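Local structure of putative sulfatase yidJ (Bacteroides fragilis, 2QZU) at residues Y203-A208 against V226-P231; G412-R417 against T472-A477; Y421-H426 against H459-Q464. The protein probably acts as an arylsulfatase, a metal-dependent hydrolase of the sulfatase family that cleaves sulfate esters. All blocks are in the same frame, centred on the assembly; numbering follows the deposited sequence.

Contact 1 of 3, residues Y203-A208 against V226-P231; sequences YEASKA and VSMNPP
Glu204 OE2 is held by the hydroxyl of Tyr183 and by water 2, which donates to it at 2.6 Å. The same water gives its other hydrogen to the backbone carbonyl Ser227 O at 2.7 Å, so the carboxylate reaches the strand indirectly. A second bridge starts from Glu204 OE1, which accepts from water 1 at 2.7 Å, while that water takes the amide hydrogen of Asn229 N at 2.9 Å. Both oxygens of the buried acid are thus satisfied at the C-terminal end of strand 222-228, just where the chain leaves the sheet. With CG beside the backbone N and CD carried outward (chi2 152°), Glu204 slides past Met228, here selenomethionine, in the opposite sense, and Glu204 OE1 lies 3.3 Å from Met228 CG. The setting is a beta-alpha-beta crossover of the alkaline phosphatase-like sulfatase fold: helix 200-213 lies in the connection from strand 168-172 to strand 222-228, passing over strand 126-130, and the helix and strand segments run almost exactly antiparallel (174°). Farther along the helix the contact turns apolar. Ala208 CB rests on Val226 CG2 at 3.8 Å, and Ala205 CB lies 4.4 Å from Met228 CE, a looser apolar contact. Ser227 CB points away from the helix, and Ser227 OG bonds to Lys132 O and to Arg80, four residues past Ser76, the predicted 3-oxoalanine position, which is unmodified here, while Asn229 ND2 is held by Tyr172 and Asp176.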
ATOM      1  N   TYR A 203      11.541  13.535 -12.078  1.00  5.09           N
ATOM      2  CA  TYR A 203      12.928  13.182 -12.356  1.00  7.03           C
ATOM      3  C   TYR A 203      13.097  12.861 -13.836  1.00  7.24           C
ATOM      4  O   TYR A 203      14.025  13.338 -14.492  1.00  7.78           O
ATOM      5  CB  TYR A 203      13.340  11.969 -11.522  1.00  4.99           C
ATOM      6  CG  TYR A 203      14.747  11.477 -11.808  1.00  8.07           C
ATOM      7  CD1 TYR A 203      15.865  12.216 -11.415  1.00  9.54           C
ATOM      8  CD2 TYR A 203      14.955  10.272 -12.476  1.00  7.37           C
ATOM      9  CE1 TYR A 203      17.157  11.759 -11.683  1.00 10.39           C
ATOM     10  CE2 TYR A 203      16.232   9.811 -12.747  1.00  6.35           C
ATOM     11  CZ  TYR A 203      17.327  10.552 -12.351  1.00  8.70           C
ATOM     12  OH  TYR A 203      18.584  10.083 -12.638  1.00 14.12           O
ATOM     13  N   GLU A 204      12.187  12.048 -14.357  1.00  5.18           N
ATOM     14  CA  GLU A 204      12.239  11.663 -15.755  1.00  3.87           C
ATOM     15  C   GLU A 204      12.173  12.871 -16.680  1.00  6.82           C
ATOM     16  O   GLU A 204      12.921  12.950 -17.651  1.00  5.79           O
ATOM     17  CB  GLU A 204      11.118  10.666 -16.048  1.00  6.80           C
ATOM     18  CG  GLU A 204      11.415   9.300 -15.446  1.00  4.48           C
ATOM     19  CD  GLU A 204      10.174   8.502 -15.100  1.00 13.28           C
ATOM     20  OE1 GLU A 204       9.060   8.926 -15.477  1.00 16.46           O
ATOM     21  OE2 GLU A 204      10.319   7.444 -14.448  1.00 15.74           O
ATOM     22  N   ALA A 205      11.289  13.816 -16.380  1.00  4.11           N
ATOM     23  CA  ALA A 205      11.176  15.014 -17.198  1.00  7.18           C
ATOM     24  C   ALA A 205      12.470  15.828 -17.106  1.00 10.45           C
ATOM     25  O   ALA A 205      12.908  16.423 -18.089  1.00  9.33           O
ATOM     26  CB  ALA A 205       9.979  15.857 -16.748  1.00  8.00           C
ATOM     27  N   SER A 206      13.088  15.853 -15.926  1.00  4.72           N
ATOM     28  CA  SER A 206      14.338  16.590 -15.766  1.00  6.70           C
ATOM     29  C   SER A 206      15.453  15.969 -16.599  1.00  7.03           C
ATOM     30  O   SER A 206      16.247  16.683 -17.208  1.00 12.30           O
ATOM     31  CB  SER A 206      14.761  16.636 -14.298  1.00 10.16           C
ATOM     32  OG  SER A 206      13.889  17.467 -13.561  1.00 11.74           O
ATOM     33  N   LYS A 207      15.511  14.639 -16.634  1.00  8.29           N
ATOM     34  CA  LYS A 207      16.543  13.964 -17.416  1.00 10.18           C
ATOM     35  C   LYS A 207      16.251  14.101 -18.912  1.00  7.39           C
ATOM     36  O   LYS A 207      17.172  14.161 -19.727  1.00  6.00           O
ATOM     37  CB  LYS A 207      16.633  12.482 -17.036  1.00  7.58           C
ATOM     38  CG  LYS A 207      16.974  12.224 -15.570  1.00 10.65           C
ATOM     39  CD  LYS A 207      18.269  12.910 -15.132  1.00 22.16           C
ATOM     40  CE  LYS A 207      19.493  12.322 -15.821  1.00 28.60           C
ATOM     41  NZ  LYS A 207      20.761  12.940 -15.330  1.00 31.26           N
ATOM     42  N   ALA A 208      14.970  14.146 -19.271  1.00  8.07           N
ATOM     43  CA  ALA A 208      14.589  14.300 -20.675  1.00  7.80           C
ATOM     44  C   ALA A 208      14.999  15.692 -21.150  1.00 11.44           C
ATOM     45  O   ALA A 208      15.425  15.867 -22.288  1.00  8.46           O
ATOM     46  CB  ALA A 208      13.084  14.112 -20.842  1.00  8.01           C
ATOM     47  N   VAL A 226      10.212   8.668 -23.340  1.00  4.69           N
ATOM     48  CA  VAL A 226      10.067   9.007 -21.932  1.00  4.35           C
ATOM     49  C   VAL A 226       8.854   8.181 -21.503  1.00  5.64           C
ATOM     50  O   VAL A 226       7.725   8.481 -21.882  1.00  3.99           O
ATOM     51  CB  VAL A 226       9.797  10.514 -21.721  1.00  5.09           C
ATOM     52  CG1 VAL A 226       9.692  10.817 -20.236  1.00  8.49           C
ATOM     53  CG2 VAL A 226      10.920  11.334 -22.341  1.00  3.40           C
ATOM     54  N   SER A 227       9.114   7.128 -20.734  1.00  5.60           N
ATOM     55  CA  SER A 227       8.084   6.202 -20.274  1.00  6.86           C
ATOM     56  C   SER A 227       7.796   6.391 -18.784  1.00  5.86           C
ATOM     57  O   SER A 227       8.492   5.838 -17.931  1.00  5.58           O
ATOM     58  CB  SER A 227       8.554   4.770 -20.554  1.00  4.96           C
ATOM     59  OG  SER A 227       7.609   3.808 -20.127  1.00  7.45           O
HETATM   60  N   MSE A 228       6.758   7.169 -18.481  1.00  4.81           N
HETATM   61  CA  MSE A 228       6.387   7.453 -17.094  1.00  6.39           C
HETATM   62  C   MSE A 228       5.475   6.382 -16.513  1.00  4.03           C
HETATM   63  O   MSE A 228       4.677   5.779 -17.229  1.00  7.16           O
HETATM   64  CB  MSE A 228       5.707   8.817 -17.014  1.00  7.37           C
HETATM   65  CG  MSE A 228       6.598   9.963 -17.475  1.00  4.56           C
HETATM   66 SE   MSE A 228       5.622  11.638 -17.543  1.00 22.06          SE
HETATM   67  CE  MSE A 228       7.098  12.825 -17.968  1.00 14.66           C
ATOM     68  N   ASN A 229       5.591   6.162 -15.207  1.00  5.09           N
ATOM     69  CA  ASN A 229       4.798   5.141 -14.530  1.00  6.60           C
ATOM     70  C   ASN A 229       3.398   5.630 -14.145  1.00  5.11           C
ATOM     71  O   ASN A 229       2.402   5.013 -14.522  1.00  5.67           O
ATOM     72  CB  ASN A 229       5.557   4.613 -13.308  1.00  8.87           C
ATOM     73  CG  ASN A 229       5.196   3.176 -12.982  1.00  9.42           C
ATOM     74  OD1 ASN A 229       4.025   2.804 -12.998  1.00 11.74           O
ATOM     75  ND2 ASN A 229       6.202   2.360 -12.684  1.00 15.04           N
ATOM     76  N   PRO A 230       3.294   6.733 -13.377  1.00  5.46           N
ATOM     77  CA  PRO A 230       1.938   7.186 -13.036  1.00  5.08           C
ATOM     78  C   PRO A 230       1.234   7.480 -14.365  1.00  4.58           C
ATOM     79  O   PRO A 230       1.893   7.824 -15.342  1.00  7.41           O
ATOM     80  CB  PRO A 230       2.188   8.465 -12.240  1.00  3.76           C
ATOM     81  CG  PRO A 230       3.554   8.243 -11.631  1.00  5.34           C
ATOM     82  CD  PRO A 230       4.321   7.597 -12.762  1.00  4.50           C
ATOM     83  N   PRO A 231      -0.107   7.395 -14.414  1.00  6.84           N
ATOM     84  CA  PRO A 231      -1.066   7.076 -13.356  1.00  8.40           C
ATOM     85  C   PRO A 231      -1.250   5.603 -12.984  1.00  8.22           C
ATOM     86  O   PRO A 231      -2.314   5.218 -12.503  1.00  8.20           O
ATOM     87  CB  PRO A 231      -2.354   7.703 -13.873  1.00  6.23           C
ATOM     88  CG  PRO A 231      -2.257   7.449 -15.339  1.00  5.14           C
ATOM     89  CD  PRO A 231      -0.813   7.774 -15.655  1.00  3.02           C
TER
HETATM   90  O   HOH W   1       7.282   7.887 -13.656  1.00  6.75           O
HETATM   91  O   HOH W   2       8.688   5.577 -15.244  1.00  9.98           O

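Contact 2 of 3, residues G412-R417 against T472-A477; sequences GYRGLR and TNDPFA
An Asx turn at Asp474, directly behind the Schellman motif that ends helix 455-471, presents its carboxylate to Arg414 of strand 412-417. The strand belongs to the four-stranded antiparallel sheet of the C-terminal region, and the contact fastens the tail of the chain beside that sheet. Arg414 and Asp474 meet tip to tip in a side-on salt bridge that uses two nitrogens. Arg414 NE donates to Asp474 OD1 at 2.8 Å, nearly straight at 173°, and the longer partner bond runs from Arg414 NH2 to the syn lone pair of Asp474 OD2 at 3.3 Å. The two planes are twisted 40° apart. Asp474 OD2 also accepts a hydrogen bond from the backbone N of Phe476, the bond that closes the Asx turn, from above the carboxylate plane. The Phe476 ring lies over one face of the guanidinium, the two planes inclined to each other, with Phe476 CD2 3.4 Å from Arg414 NH1. Arg414 is bent at chi2 (-63°), which folds its CD back, and the aliphatic part of the chain sits over the ring: Arg414 CG is 3.3 Å from the Phe476 centroid, a close CH-pi contact over the centre. Phe476 in turn touches Val425 and Ala427 of the next strand. At the ring edge Gly412 O approaches Phe476 CE2 at 3.7 Å; at the backbone angles of Gly412 a CB would collide with the preceding carbonyl O, which only glycine avoids. The third nitrogen turns back to its own strand, Arg414 NH1 donating to Tyr413 O at 2.9 Å from well above the carbonyl plane.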
ATOM      1  N   GLY A 412      -7.625 -18.621 -24.157  1.00  6.45           N
ATOM      2  CA  GLY A 412      -7.581 -17.173 -24.186  1.00  5.60           C
ATOM      3  C   GLY A 412      -8.690 -16.548 -25.010  1.00  7.08           C
ATOM      4  O   GLY A 412      -9.667 -17.204 -25.367  1.00  6.00           O
ATOM      5  N   TYR A 413      -8.524 -15.263 -25.304  1.00  7.50           N
ATOM      6  CA  TYR A 413      -9.490 -14.502 -26.084  1.00  6.13           C
ATOM      7  C   TYR A 413      -8.887 -13.967 -27.367  1.00  2.70           C
ATOM      8  O   TYR A 413      -7.697 -13.663 -27.427  1.00  6.87           O
ATOM      9  CB  TYR A 413      -9.955 -13.260 -25.316  1.00  5.51           C
ATOM     10  CG  TYR A 413     -10.912 -13.464 -24.175  1.00 12.59           C
ATOM     11  CD1 TYR A 413     -12.278 -13.641 -24.406  1.00 11.12           C
ATOM     12  CD2 TYR A 413     -10.466 -13.408 -22.857  1.00  9.98           C
ATOM     13  CE1 TYR A 413     -13.177 -13.748 -23.343  1.00  9.75           C
ATOM     14  CE2 TYR A 413     -11.352 -13.518 -21.791  1.00 17.47           C
ATOM     15  CZ  TYR A 413     -12.705 -13.686 -22.041  1.00 15.81           C
ATOM     16  OH  TYR A 413     -13.583 -13.795 -20.983  1.00 14.64           O
ATOM     17  N   ARG A 414      -9.729 -13.832 -28.383  1.00  5.58           N
ATOM     18  CA  ARG A 414      -9.338 -13.197 -29.637  1.00  5.33           C
ATOM     19  C   ARG A 414     -10.586 -12.414 -30.017  1.00  9.49           C
ATOM     20  O   ARG A 414     -11.707 -12.899 -29.847  1.00  8.85           O
ATOM     21  CB  ARG A 414      -8.986 -14.208 -30.732  1.00  2.17           C
ATOM     22  CG  ARG A 414      -7.704 -14.972 -30.467  1.00  2.50           C
ATOM     23  CD  ARG A 414      -6.463 -14.075 -30.425  1.00  5.27           C
ATOM     24  NE  ARG A 414      -5.257 -14.897 -30.371  1.00  5.84           N
ATOM     25  CZ  ARG A 414      -4.873 -15.602 -29.311  1.00  8.60           C
ATOM     26  NH1 ARG A 414      -5.592 -15.579 -28.195  1.00  6.33           N
ATOM     27  NH2 ARG A 414      -3.793 -16.371 -29.381  1.00  6.32           N
ATOM     28  N   GLY A 415     -10.404 -11.193 -30.497  1.00  6.13           N
ATOM     29  CA  GLY A 415     -11.567 -10.409 -30.857  1.00  4.96           C
ATOM     30  C   GLY A 415     -11.284  -9.327 -31.869  1.00  5.39           C
ATOM     31  O   GLY A 415     -10.170  -9.201 -32.376  1.00  5.88           O
ATOM     32  N   LEU A 416     -12.315  -8.546 -32.159  1.00  6.74           N
ATOM     33  CA  LEU A 416     -12.223  -7.449 -33.106  1.00  7.57           C
ATOM     34  C   LEU A 416     -13.008  -6.256 -32.574  1.00  9.71           C
ATOM     35  O   LEU A 416     -14.021  -6.424 -31.896  1.00  9.42           O
ATOM     36  CB  LEU A 416     -12.808  -7.868 -34.457  1.00  8.27           C
ATOM     37  CG  LEU A 416     -12.159  -9.011 -35.236  1.00 16.69           C
ATOM     38  CD1 LEU A 416     -13.053  -9.376 -36.418  1.00 19.44           C
ATOM     39  CD2 LEU A 416     -10.774  -8.603 -35.708  1.00 16.43           C
ATOM     40  N   ARG A 417     -12.530  -5.055 -32.873  1.00  9.37           N
ATOM     41  CA  ARG A 417     -13.211  -3.836 -32.458  1.00 11.00           C
ATOM     42  C   ARG A 417     -13.448  -3.005 -33.710  1.00  8.10           C
ATOM     43  O   ARG A 417     -12.496  -2.553 -34.347  1.00 10.37           O
ATOM     44  CB  ARG A 417     -12.359  -3.032 -31.459  1.00  7.95           C
ATOM     45  CG  ARG A 417     -13.037  -1.742 -30.948  1.00  8.69           C
ATOM     46  CD  ARG A 417     -12.144  -0.993 -29.954  1.00 11.34           C
ATOM     47  NE  ARG A 417     -12.772   0.211 -29.403  1.00  9.17           N
ATOM     48  CZ  ARG A 417     -12.982   1.335 -30.084  1.00 15.47           C
ATOM     49  NH1 ARG A 417     -12.617   1.428 -31.354  1.00 13.09           N
ATOM     50  NH2 ARG A 417     -13.551   2.376 -29.487  1.00 11.29           N
ATOM     51  N   THR A 472      -2.282 -13.267 -39.576  1.00 10.71           N
ATOM     52  CA  THR A 472      -1.232 -12.993 -38.602  1.00  8.90           C
ATOM     53  C   THR A 472      -0.508 -14.238 -38.079  1.00  9.98           C
ATOM     54  O   THR A 472       0.248 -14.162 -37.112  1.00 10.57           O
ATOM     55  CB  THR A 472      -1.799 -12.177 -37.408  1.00 11.26           C
ATOM     56  OG1 THR A 472      -2.934 -12.856 -36.854  1.00 14.03           O
ATOM     57  CG2 THR A 472      -2.233 -10.790 -37.871  1.00 10.10           C
ATOM     58  N   ASN A 473      -0.735 -15.383 -38.724  1.00  9.12           N
ATOM     59  CA  ASN A 473      -0.077 -16.635 -38.336  1.00  9.32           C
ATOM     60  C   ASN A 473      -0.285 -16.942 -36.852  1.00  9.89           C
ATOM     61  O   ASN A 473       0.667 -17.214 -36.118  1.00  7.63           O
ATOM     62  CB  ASN A 473       1.422 -16.542 -38.651  1.00  9.96           C
ATOM     63  CG  ASN A 473       2.136 -17.888 -38.581  1.00 20.71           C
ATOM     64  OD1 ASN A 473       3.359 -17.957 -38.705  1.00 24.27           O
ATOM     65  ND2 ASN A 473       1.376 -18.959 -38.392  1.00 12.51           N
ATOM     66  N   ASP A 474      -1.543 -16.889 -36.426  1.00 10.88           N
ATOM     67  CA  ASP A 474      -1.925 -17.147 -35.041  1.00 10.19           C
ATOM     68  C   ASP A 474      -2.670 -18.482 -35.000  1.00 10.86           C
ATOM     69  O   ASP A 474      -3.748 -18.611 -35.581  1.00  7.98           O
ATOM     70  CB  ASP A 474      -2.828 -16.004 -34.561  1.00  9.98           C
ATOM     71  CG  ASP A 474      -3.078 -16.027 -33.063  1.00  9.37           C
ATOM     72  OD1 ASP A 474      -3.452 -14.964 -32.521  1.00  8.35           O
ATOM     73  OD2 ASP A 474      -2.915 -17.090 -32.432  1.00  8.44           O
ATOM     74  N   PRO A 475      -2.097 -19.497 -34.329  1.00 15.29           N
ATOM     75  CA  PRO A 475      -2.720 -20.823 -34.226  1.00 12.73           C
ATOM     76  C   PRO A 475      -4.176 -20.837 -33.744  1.00 13.49           C
ATOM     77  O   PRO A 475      -4.907 -21.792 -34.004  1.00  9.83           O
ATOM     78  CB  PRO A 475      -1.793 -21.565 -33.267  1.00 14.65           C
ATOM     79  CG  PRO A 475      -0.453 -20.982 -33.594  1.00 16.53           C
ATOM     80  CD  PRO A 475      -0.765 -19.499 -33.693  1.00 12.56           C
ATOM     81  N   PHE A 476      -4.590 -19.781 -33.047  1.00  9.74           N
ATOM     82  CA  PHE A 476      -5.956 -19.672 -32.525  1.00  9.17           C
ATOM     83  C   PHE A 476      -6.980 -19.720 -33.673  1.00  9.82           C
ATOM     84  O   PHE A 476      -8.141 -20.092 -33.478  1.00 10.06           O
ATOM     85  CB  PHE A 476      -6.078 -18.359 -31.726  1.00  9.37           C
ATOM     86  CG  PHE A 476      -7.258 -18.302 -30.791  1.00  5.13           C
ATOM     87  CD1 PHE A 476      -8.551 -18.114 -31.277  1.00  6.98           C
ATOM     88  CD2 PHE A 476      -7.064 -18.373 -29.412  1.00  8.99           C
ATOM     89  CE1 PHE A 476      -9.629 -17.987 -30.401  1.00  5.77           C
ATOM     90  CE2 PHE A 476      -8.134 -18.248 -28.529  1.00  4.62           C
ATOM     91  CZ  PHE A 476      -9.416 -18.053 -29.022  1.00  4.84           C
ATOM     92  N   ALA A 477      -6.539 -19.359 -34.875  1.00  8.64           N
ATOM     93  CA  ALA A 477      -7.413 -19.368 -36.046  1.00  9.78           C
ATOM     94  C   ALA A 477      -8.066 -20.732 -36.266  1.00  9.31           C
ATOM     95  O   ALA A 477      -9.210 -20.817 -36.707  1.00 12.14           O
ATOM     96  CB  ALA A 477      -6.620 -18.976 -37.288  1.00  8.56           C
TER

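Contact 3 of 3, residues Y421-H426 against H459-Q464; sequences YTYAVH and HTFNRQ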
ATOM      1  N   TYR A 421     -18.961  -2.052 -33.129  1.00  8.05           N
ATOM      2  CA  TYR A 421     -19.014  -3.275 -32.330  1.00  7.86           C
ATOM      3  C   TYR A 421     -17.697  -3.754 -31.728  1.00  6.32           C
ATOM      4  O   TYR A 421     -16.621  -3.504 -32.263  1.00  7.33           O
ATOM      5  CB  TYR A 421     -19.542  -4.430 -33.191  1.00  6.04           C
ATOM      6  CG  TYR A 421     -20.934  -4.249 -33.755  1.00 12.15           C
ATOM      7  CD1 TYR A 421     -22.060  -4.468 -32.964  1.00  9.84           C
ATOM      8  CD2 TYR A 421     -21.122  -3.865 -35.084  1.00 11.77           C
ATOM      9  CE1 TYR A 421     -23.346  -4.313 -33.484  1.00  9.23           C
ATOM     10  CE2 TYR A 421     -22.402  -3.706 -35.613  1.00 16.27           C
ATOM     11  CZ  TYR A 421     -23.506  -3.931 -34.806  1.00 16.80           C
ATOM     12  OH  TYR A 421     -24.773  -3.772 -35.323  1.00 15.06           O
ATOM     13  N   THR A 422     -17.803  -4.453 -30.601  1.00  5.31           N
ATOM     14  CA  THR A 422     -16.645  -5.078 -29.975  1.00  7.34           C
ATOM     15  C   THR A 422     -17.068  -6.542 -29.903  1.00  7.39           C
ATOM     16  O   THR A 422     -18.059  -6.878 -29.251  1.00  7.90           O
ATOM     17  CB  THR A 422     -16.361  -4.541 -28.560  1.00  9.55           C
ATOM     18  OG1 THR A 422     -15.945  -3.173 -28.645  1.00 10.77           O
ATOM     19  CG2 THR A 422     -15.244  -5.351 -27.899  1.00 10.34           C
ATOM     20  N   TYR A 423     -16.335  -7.396 -30.609  1.00  8.84           N
ATOM     21  CA  TYR A 423     -16.628  -8.826 -30.663  1.00  8.22           C
ATOM     22  C   TYR A 423     -15.448  -9.614 -30.123  1.00  6.93           C
ATOM     23  O   TYR A 423     -14.297  -9.283 -30.396  1.00  9.09           O
ATOM     24  CB  TYR A 423     -16.893  -9.240 -32.116  1.00 13.89           C
ATOM     25  CG  TYR A 423     -17.115 -10.723 -32.326  1.00 10.59           C
ATOM     26  CD1 TYR A 423     -18.322 -11.324 -31.974  1.00 10.86           C
ATOM     27  CD2 TYR A 423     -16.116 -11.524 -32.881  1.00  7.99           C
ATOM     28  CE1 TYR A 423     -18.530 -12.687 -32.171  1.00 13.02           C
ATOM     29  CE2 TYR A 423     -16.315 -12.889 -33.083  1.00 12.59           C
ATOM     30  CZ  TYR A 423     -17.525 -13.461 -32.725  1.00 17.12           C
ATOM     31  OH  TYR A 423     -17.730 -14.806 -32.915  1.00 24.19           O
ATOM     32  N   ALA A 424     -15.732 -10.652 -29.346  1.00  8.63           N
ATOM     33  CA  ALA A 424     -14.666 -11.478 -28.806  1.00 10.07           C
ATOM     34  C   ALA A 424     -15.140 -12.901 -28.573  1.00  9.21           C
ATOM     35  O   ALA A 424     -16.308 -13.138 -28.262  1.00  9.93           O
ATOM     36  CB  ALA A 424     -14.155 -10.887 -27.507  1.00  8.80           C
ATOM     37  N   VAL A 425     -14.228 -13.849 -28.750  1.00 10.29           N
ATOM     38  CA  VAL A 425     -14.535 -15.249 -28.509  1.00  9.17           C
ATOM     39  C   VAL A 425     -13.493 -15.772 -27.538  1.00  5.37           C
ATOM     40  O   VAL A 425     -12.339 -15.327 -27.546  1.00  7.85           O
ATOM     41  CB  VAL A 425     -14.495 -16.109 -29.805  1.00 12.06           C
ATOM     42  CG1 VAL A 425     -15.510 -15.585 -30.811  1.00 16.83           C
ATOM     43  CG2 VAL A 425     -13.094 -16.121 -30.400  1.00 10.39           C
ATOM     44  N   HIS A 426     -13.902 -16.691 -26.679  1.00  7.84           N
ATOM     45  CA  HIS A 426     -12.976 -17.273 -25.728  1.00  9.94           C
ATOM     46  C   HIS A 426     -12.831 -18.749 -26.035  1.00 11.01           C
ATOM     47  O   HIS A 426     -13.777 -19.398 -26.478  1.00  9.87           O
ATOM     48  CB  HIS A 426     -13.468 -17.092 -24.291  1.00 11.98           C
ATOM     49  CG  HIS A 426     -12.535 -17.657 -23.267  1.00 12.89           C
ATOM     50  ND1 HIS A 426     -12.586 -18.971 -22.851  1.00 14.04           N
ATOM     51  CD2 HIS A 426     -11.486 -17.099 -22.615  1.00 10.08           C
ATOM     52  CE1 HIS A 426     -11.612 -19.199 -21.990  1.00 16.08           C
ATOM     53  NE2 HIS A 426     -10.930 -18.079 -21.829  1.00 17.25           N
ATOM     54  N   HIS A 459     -21.836 -14.516 -36.948  1.00 16.20           N
ATOM     55  CA  HIS A 459     -21.262 -15.375 -37.974  1.00 19.23           C
ATOM     56  C   HIS A 459     -20.332 -14.567 -38.880  1.00 21.75           C
ATOM     57  O   HIS A 459     -19.284 -15.055 -39.308  1.00 18.95           O
ATOM     58  CB  HIS A 459     -22.377 -16.028 -38.797  1.00 21.89           C
ATOM     59  CG  HIS A 459     -21.886 -16.760 -40.008  1.00 26.92           C
ATOM     60  ND1 HIS A 459     -21.590 -16.123 -41.195  1.00 29.66           N
ATOM     61  CD2 HIS A 459     -21.627 -18.074 -40.212  1.00 28.79           C
ATOM     62  CE1 HIS A 459     -21.169 -17.013 -42.075  1.00 34.52           C
ATOM     63  NE2 HIS A 459     -21.183 -18.205 -41.505  1.00 35.26           N
ATOM     64  N   THR A 460     -20.721 -13.329 -39.163  1.00 21.74           N
ATOM     65  CA  THR A 460     -19.921 -12.454 -40.011  1.00 22.03           C
ATOM     66  C   THR A 460     -18.598 -12.118 -39.326  1.00 20.73           C
ATOM     67  O   THR A 460     -17.532 -12.196 -39.939  1.00 18.92           O
ATOM     68  CB  THR A 460     -20.667 -11.143 -40.320  1.00 21.82           C
ATOM     69  OG1 THR A 460     -21.932 -11.442 -40.925  1.00 25.09           O
ATOM     70  CG2 THR A 460     -19.850 -10.278 -41.267  1.00 22.71           C
ATOM     71  N   PHE A 461     -18.667 -11.743 -38.052  1.00 18.45           N
ATOM     72  CA  PHE A 461     -17.458 -11.412 -37.309  1.00 16.92           C
ATOM     73  C   PHE A 461     -16.587 -12.654 -37.141  1.00 13.60           C
ATOM     74  O   PHE A 461     -15.363 -12.561 -37.112  1.00 12.32           O
ATOM     75  CB  PHE A 461     -17.808 -10.822 -35.937  1.00 14.44           C
ATOM     76  CG  PHE A 461     -18.287  -9.393 -35.988  1.00 15.70           C
ATOM     77  CD1 PHE A 461     -17.555  -8.424 -36.669  1.00 19.01           C
ATOM     78  CD2 PHE A 461     -19.451  -9.011 -35.330  1.00 12.61           C
ATOM     79  CE1 PHE A 461     -17.973  -7.090 -36.689  1.00 21.51           C
ATOM     80  CE2 PHE A 461     -19.879  -7.681 -35.343  1.00 16.33           C
ATOM     81  CZ  PHE A 461     -19.138  -6.721 -36.025  1.00 18.37           C
ATOM     82  N   ASN A 462     -17.221 -13.820 -37.047  1.00 16.13           N
ATOM     83  CA  ASN A 462     -16.489 -15.073 -36.894  1.00 14.94           C
ATOM     84  C   ASN A 462     -15.547 -15.329 -38.073  1.00 15.31           C
ATOM     85  O   ASN A 462     -14.376 -15.643 -37.875  1.00 13.00           O
ATOM     86  CB  ASN A 462     -17.467 -16.246 -36.749  1.00 18.51           C
ATOM     87  CG  ASN A 462     -17.333 -16.962 -35.415  1.00 26.63           C
ATOM     88  OD1 ASN A 462     -18.038 -17.937 -35.152  1.00 36.36           O
ATOM     89  ND2 ASN A 462     -16.430 -16.482 -34.568  1.00 20.09           N
ATOM     90  N   ARG A 463     -16.045 -15.204 -39.299  1.00 13.14           N
ATOM     91  CA  ARG A 463     -15.183 -15.429 -40.451  1.00 16.14           C
ATOM     92  C   ARG A 463     -14.141 -14.319 -40.541  1.00 12.28           C
ATOM     93  O   ARG A 463     -12.995 -14.564 -40.907  1.00 10.52           O
ATOM     94  CB  ARG A 463     -15.989 -15.498 -41.756  1.00 20.65           C
ATOM     95  CG  ARG A 463     -16.751 -14.241 -42.126  1.00 30.09           C
ATOM     96  CD  ARG A 463     -17.205 -14.319 -43.581  1.00 55.96           C
ATOM     97  NE  ARG A 463     -18.115 -13.239 -43.954  1.00 59.10           N
ATOM     98  CZ  ARG A 463     -19.373 -13.146 -43.534  1.00 65.39           C
ATOM     99  NH1 ARG A 463     -19.873 -14.069 -42.724  1.00 67.18           N
ATOM    100  NH2 ARG A 463     -20.133 -12.132 -43.927  1.00 67.33           N
ATOM    101  N   GLN A 464     -14.544 -13.104 -40.185  1.00 12.33           N
ATOM    102  CA  GLN A 464     -13.636 -11.965 -40.226  1.00  9.37           C
ATOM    103  C   GLN A 464     -12.485 -12.175 -39.235  1.00 11.46           C
ATOM    104  O   GLN A 464     -11.332 -11.881 -39.545  1.00 10.82           O
ATOM    105  CB  GLN A 464     -14.396 -10.672 -39.904  1.00  8.37           C
ATOM    106  CG  GLN A 464     -13.565  -9.401 -40.053  1.00 20.20           C
ATOM    107  CD  GLN A 464     -14.358  -8.131 -39.774  1.00 17.19           C
ATOM    108  OE1 GLN A 464     -13.796  -7.036 -39.728  1.00 27.19           O
ATOM    109  NE2 GLN A 464     -15.669  -8.272 -39.592  1.00 24.49           N
TER
HETATM  110  O   HOH W   3     -19.522 -17.180 -32.767  1.00 23.98           O
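Phe461 lies between Tyr421 and Tyr423, the three rings forming one aromatic cluster. Phe461 directs its edge toward the face of Tyr421 in an offset edge-to-face pair, centroids 5.6 Å apart and planes at 66°, and the nearest atoms are Phe461 CZ and Tyr421 CD2 at 3.6 Å. Against Tyr423 the Phe461 ring is closer to parallel but slid aside, leaving little overlap. There a CH-pi contact takes over: Phe461 CB stands above the face of Tyr423, 3.7 Å from its centroid. Chi1 of 176° sets Tyr423 CG anti to the backbone N, with the ring turned flat against Phe461 CB. Helix 455-471 packs here across one face of the C-terminal antiparallel sheet, helix segment 459-464 crossing strand segment 421-426 at -69°, with Leu437 of the neighbouring strand also touching Phe461. Polar contacts gather at the tip of Tyr423. Water 3 joins Tyr423 OH, at 3.0 Å, to Asn462 OD1, to which it donates at 2.9 Å. Asn462 ND2 also lies 2.7 Å from Tyr423 OH, but the angle is too poor for a hydrogen bond; the amide plane stands perpendicular to the phenol ring. Val425 CG1 also comes within 4.0 Å of Asn462 ND2.

From the N terminus, contact 1 closes first: a short loop after helix 200-213 brings the chain back as strand 222-228 of the large mixed sheet, antiparallel to the helix. The chain then completes that sheet before entering the four-stranded antiparallel one, where contact 2 opens at strand 412-417. Contact 3 is nested inside it: strand 421-428 follows at once, helix 455-471 returns over the sheet to close contact 3, and the loop after that helix closes contact 2. These two touch, strands 412-417 and 421-428 being neighbours, with centres about 10 Å apart. Contact 1 lies on the opposite side of the chain's centre, about 34 Å from contact 2 and 38 Å from contact 3 between centres.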